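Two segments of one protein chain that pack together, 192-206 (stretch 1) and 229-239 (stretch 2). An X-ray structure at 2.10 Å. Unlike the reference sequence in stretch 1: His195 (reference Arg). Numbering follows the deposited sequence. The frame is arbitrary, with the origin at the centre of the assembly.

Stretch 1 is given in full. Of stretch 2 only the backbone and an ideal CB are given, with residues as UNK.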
# COMPACT_ATOMS: atom_id res chain seq x y z
N PRO A 192 28.94 4.30 -13.34
CA PRO A 192 28.93 2.84 -13.37
C PRO A 192 29.99 2.27 -12.41
O PRO A 192 31.19 2.51 -12.61
CB PRO A 192 29.26 2.51 -14.84
CG PRO A 192 30.08 3.71 -15.33
CD PRO A 192 29.85 4.87 -14.35
N VAL A 193 29.54 1.53 -11.40
CA VAL A 193 30.39 1.11 -10.27
C VAL A 193 31.33 -0.09 -10.56
O VAL A 193 30.86 -1.18 -10.90
CB VAL A 193 29.55 0.76 -9.01
CG1 VAL A 193 30.45 0.51 -7.82
CG2 VAL A 193 28.54 1.88 -8.70
N SER A 194 32.64 0.14 -10.39
CA SER A 194 33.66 -0.90 -10.59
C SER A 194 33.54 -2.03 -9.56
O SER A 194 33.53 -1.79 -8.34
CB SER A 194 35.07 -0.29 -10.56
OG SER A 194 36.06 -1.29 -10.37
N HIS A 195 33.45 -3.26 -10.07
CA HIS A 195 33.26 -4.48 -9.26
C HIS A 195 34.33 -4.64 -8.15
O HIS A 195 34.02 -5.10 -7.04
CB HIS A 195 33.27 -5.70 -10.17
CG HIS A 195 32.61 -6.89 -9.57
ND1 HIS A 195 31.27 -6.91 -9.23
CD2 HIS A 195 33.09 -8.12 -9.27
CE1 HIS A 195 30.96 -8.09 -8.73
NE2 HIS A 195 32.05 -8.84 -8.74
N GLU A 196 35.57 -4.26 -8.47
CA GLU A 196 36.70 -4.24 -7.51
C GLU A 196 36.53 -3.26 -6.32
O GLU A 196 37.08 -3.51 -5.23
CB GLU A 196 38.03 -3.96 -8.26
CG GLU A 196 38.46 -5.17 -9.14
CD GLU A 196 39.21 -4.80 -10.43
OE1 GLU A 196 40.32 -4.20 -10.37
OE2 GLU A 196 38.67 -5.14 -11.52
N HIS A 197 35.78 -2.16 -6.53
CA HIS A 197 35.54 -1.13 -5.48
C HIS A 197 34.46 -1.62 -4.53
O HIS A 197 34.56 -1.45 -3.31
CB HIS A 197 35.18 0.23 -6.09
CG HIS A 197 36.27 0.80 -6.95
ND1 HIS A 197 36.06 1.85 -7.82
CD2 HIS A 197 37.57 0.45 -7.10
CE1 HIS A 197 37.19 2.13 -8.44
NE2 HIS A 197 38.12 1.29 -8.03
N VAL A 198 33.43 -2.23 -5.09
CA VAL A 198 32.41 -2.90 -4.32
C VAL A 198 33.06 -3.95 -3.38
O VAL A 198 32.73 -4.05 -2.21
CB VAL A 198 31.37 -3.59 -5.25
CG1 VAL A 198 30.36 -4.40 -4.46
CG2 VAL A 198 30.68 -2.56 -6.14
N GLU A 199 34.02 -4.70 -3.91
CA GLU A 199 34.68 -5.76 -3.14
C GLU A 199 35.58 -5.17 -2.02
O GLU A 199 35.76 -5.79 -0.97
CB GLU A 199 35.42 -6.70 -4.12
CG GLU A 199 36.17 -7.89 -3.53
CD GLU A 199 35.32 -8.81 -2.67
OE1 GLU A 199 34.23 -9.26 -3.12
OE2 GLU A 199 35.76 -9.09 -1.53
N TRP A 200 36.13 -3.96 -2.24
CA TRP A 200 36.90 -3.25 -1.21
C TRP A 200 35.99 -2.86 -0.06
O TRP A 200 36.39 -2.96 1.12
CB TRP A 200 37.54 -1.98 -1.78
CG TRP A 200 38.40 -1.18 -0.81
CD1 TRP A 200 39.76 -1.25 -0.68
CD2 TRP A 200 37.97 -0.19 0.15
NE1 TRP A 200 40.19 -0.39 0.29
CE2 TRP A 200 39.11 0.27 0.82
CE3 TRP A 200 36.72 0.33 0.51
CZ2 TRP A 200 39.06 1.24 1.83
CZ3 TRP A 200 36.67 1.31 1.53
CH2 TRP A 200 37.84 1.74 2.17
N CYS A 201 34.78 -2.39 -0.40
CA CYS A 201 33.80 -2.01 0.60
C CYS A 201 33.38 -3.21 1.44
O CYS A 201 33.28 -3.09 2.67
CB CYS A 201 32.57 -1.36 -0.06
SG CYS A 201 32.89 0.28 -0.74
N ARG A 202 33.14 -4.35 0.79
CA ARG A 202 32.74 -5.58 1.48
C ARG A 202 33.78 -5.96 2.53
O ARG A 202 33.44 -6.33 3.63
CB ARG A 202 32.48 -6.73 0.49
CG ARG A 202 31.91 -8.05 1.15
CD ARG A 202 31.41 -9.12 0.12
NE ARG A 202 31.84 -8.79 -1.25
CZ ARG A 202 31.05 -8.47 -2.28
NH1 ARG A 202 29.70 -8.47 -2.20
NH2 ARG A 202 31.63 -8.17 -3.45
N GLU A 203 35.06 -5.84 2.19
CA GLU A 203 36.14 -6.13 3.15
C GLU A 203 36.24 -5.05 4.28
O GLU A 203 36.36 -5.39 5.46
CB GLU A 203 37.46 -6.29 2.43
CG GLU A 203 37.58 -7.63 1.65
CD GLU A 203 37.79 -8.85 2.57
OE1 GLU A 203 38.46 -8.72 3.62
OE2 GLU A 203 37.27 -9.93 2.24
N PHE A 204 36.17 -3.77 3.89
CA PHE A 204 36.22 -2.65 4.84
C PHE A 204 35.18 -2.80 5.96
O PHE A 204 35.51 -2.70 7.14
CB PHE A 204 36.01 -1.32 4.09
CG PHE A 204 35.91 -0.12 4.98
CD1 PHE A 204 37.06 0.45 5.54
CD2 PHE A 204 34.66 0.45 5.27
CE1 PHE A 204 36.98 1.57 6.37
CE2 PHE A 204 34.57 1.58 6.11
CZ PHE A 204 35.74 2.14 6.66
N VAL A 205 33.92 -3.06 5.57
CA VAL A 205 32.84 -3.14 6.54
C VAL A 205 32.88 -4.37 7.48
O VAL A 205 32.02 -4.47 8.36
CB VAL A 205 31.44 -3.02 5.87
CG1 VAL A 205 31.40 -1.76 4.97
CG2 VAL A 205 31.03 -4.33 5.09
N LYS A 206 33.83 -5.31 7.30
CA LYS A 206 34.05 -6.35 8.32
C LYS A 206 34.76 -5.81 9.60
O LYS A 206 34.94 -6.56 10.57
CB LYS A 206 34.86 -7.56 7.79
CG LYS A 206 34.10 -8.55 6.88
CD LYS A 206 34.57 -8.46 5.46
CE LYS A 206 34.10 -9.62 4.57
NZ LYS A 206 35.18 -10.63 4.40
N UNK A 229 31.31 10.57 -4.51
CA UNK A 229 32.43 9.78 -3.93
C UNK A 229 32.31 8.28 -4.17
O UNK A 229 31.30 7.65 -3.82
CB UNK A 229 32.51 10.03 -2.42
N UNK A 230 33.35 7.70 -4.76
CA UNK A 230 33.36 6.26 -5.07
C UNK A 230 33.01 5.40 -3.84
O UNK A 230 32.33 4.36 -3.99
CB UNK A 230 34.73 5.85 -5.61
N UNK A 231 33.44 5.84 -2.66
CA UNK A 231 33.06 5.20 -1.39
C UNK A 231 31.55 5.15 -1.21
O UNK A 231 31.02 4.10 -0.83
CB UNK A 231 33.69 5.94 -0.21
N UNK A 232 30.87 6.26 -1.49
CA UNK A 232 29.38 6.31 -1.38
C UNK A 232 28.71 5.36 -2.40
O UNK A 232 27.96 4.47 -2.01
CB UNK A 232 28.88 7.74 -1.60
N UNK A 233 29.01 5.57 -3.69
CA UNK A 233 28.44 4.72 -4.76
C UNK A 233 28.80 3.25 -4.55
O UNK A 233 27.98 2.38 -4.80
CB UNK A 233 28.94 5.18 -6.13
N UNK A 234 30.02 3.00 -4.07
CA UNK A 234 30.49 1.66 -3.76
C UNK A 234 29.62 0.98 -2.71
O UNK A 234 29.08 -0.10 -2.96
CB UNK A 234 31.94 1.71 -3.28
N UNK A 235 29.49 1.61 -1.56
CA UNK A 235 28.62 1.09 -0.48
C UNK A 235 27.16 0.96 -0.90
O UNK A 235 26.50 -0.02 -0.55
CB UNK A 235 28.71 2.00 0.74
N UNK A 236 26.66 1.96 -1.62
CA UNK A 236 25.28 1.92 -2.14
C UNK A 236 25.11 0.69 -3.05
O UNK A 236 24.14 -0.08 -2.91
CB UNK A 236 24.95 3.20 -2.91
N UNK A 237 26.06 0.51 -3.97
CA UNK A 237 26.07 -0.66 -4.87
C UNK A 237 26.18 -1.97 -4.07
O UNK A 237 25.52 -2.96 -4.41
CB UNK A 237 27.23 -0.56 -5.86
N UNK A 238 26.98 -1.96 -3.00
CA UNK A 238 27.11 -3.13 -2.12
C UNK A 238 25.78 -3.44 -1.42
O UNK A 238 25.39 -4.61 -1.35
CB UNK A 238 28.21 -2.89 -1.08
N UNK A 239 25.09 -2.40 -0.94
CA UNK A 239 23.80 -2.56 -0.26
C UNK A 239 22.73 -3.28 -1.09
O UNK A 239 21.92 -4.01 -0.53
CB UNK A 239 23.27 -1.18 0.14

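The helices 195-204 and 230-239 cross at 80° with their axes 8.5 Å apart, and no hydrogen bond links the two stretches; the contact is made by packing.

Position 229 lies just before the helix, with nothing of stretch 1 within 5.5 Å of its ideal CB. Ser, Asp or Thr often caps a helix, but many residues would serve; it is Ala229. At 230 the CA-to-CB bond points toward stretch 1, and the ideal CB lies 4.8 Å from His197 ND1. A medium or long side chain, aliphatic or polar, could reach the imidazole. The residue is Leu230, whose CD1 approaches His197 CE1 obliquely at 4.3 Å.

Position 231 points sideways, and many residues would suit; the side chain of Val231 stays at least 4.9 Å from stretch 1, while Val231 O lies 4.3 Å from Cys201 SG. Position 232 points away and is equally permissive; Ala232 makes no contact. At 233 the bond turns toward stretch 1 again, with the ideal CB 4.2 Å from Val193 CG2. A small or β-branched residue would suit this aliphatic neighbour. Thr233 fits, its CB 4.2 Å from Val193 CG2, while its p rotamer allows a weak hydrogen bond from OG1 to Leu230 O at 3.3 Å.

Position 234 is the most restrictive. An ideal CB would sit a tight 3.1 Å from Cys201 SG and clash with Leu230 O. Glycine is the natural choice, and Gly234 is found. Its backbone packs directly against stretch 1: its CA is 4.2 Å from Val193 CG1 and its C 3.9 Å from Cys201 SG.

At 235 CA-to-CB points sideways, 4.8 Å from Cys201 SG at the ideal CB, and a flexible apolar chain such as Leu or Met could bend back toward Cys201 and Val205. Leu235 does so, placing CG 4.1 Å from Cys201 SG and CD2 3.8 Å from Val205 CG1. Position 236 points sideways with no neighbour within 5.5 Å, so many residues would do; it holds Ala236.

Position 237 points toward stretch 1, its ideal CB 3.9 Å from Val193 CG1 and 4.0 Å from Val198 CG2. An aliphatic residue or a long chain with an aliphatic stem would suit. Lys237 lays its CG 3.7 Å from Val198 CG2 and 3.9 Å from Val193 CB.

At 238 the bond points toward stretch 1, and the ideal CB lies 4.3 Å from Val198 CG1 and 4.7 Å from Cys201 CB; Leu, Ile or Met would suit. Leu238 has the largest contact area of stretch 2: its CD2 makes a very short, tight contact of 3.2 Å with Val198 CG1 and lies over one face of the Arg202 guanidinium, 3.7 Å from NH1. Position 239 is out of reach, open to many residues, and carries Ala239.

Stretch 2 (229-239) ALVATGLAKLA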
# COMPACT_ATOMS: atom_id res chain seq x y z
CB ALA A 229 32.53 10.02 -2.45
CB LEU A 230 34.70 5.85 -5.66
CG LEU A 230 35.10 6.51 -6.99
CD1 LEU A 230 36.63 6.22 -7.30
CD2 LEU A 230 34.18 6.08 -8.15
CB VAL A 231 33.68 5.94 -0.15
CG1 VAL A 231 32.97 5.54 1.16
CG2 VAL A 231 35.16 5.66 -0.06
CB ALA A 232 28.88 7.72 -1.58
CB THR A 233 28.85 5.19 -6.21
OG1 THR A 233 30.26 5.24 -6.34
CG2 THR A 233 28.31 6.57 -6.49
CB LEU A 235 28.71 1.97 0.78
CG LEU A 235 29.86 1.59 1.69
CD1 LEU A 235 30.22 2.74 2.68
CD2 LEU A 235 29.51 0.30 2.43
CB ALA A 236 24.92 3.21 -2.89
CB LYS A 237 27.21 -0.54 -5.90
CG LYS A 237 27.22 -1.59 -7.04
CD LYS A 237 26.04 -1.47 -8.02
CE LYS A 237 26.39 -2.07 -9.39
NZ LYS A 237 27.09 -3.38 -9.27
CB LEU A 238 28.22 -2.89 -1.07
CG LEU A 238 28.89 -4.09 -0.36
CD1 LEU A 238 27.91 -5.03 0.29
CD2 LEU A 238 29.78 -4.89 -1.35
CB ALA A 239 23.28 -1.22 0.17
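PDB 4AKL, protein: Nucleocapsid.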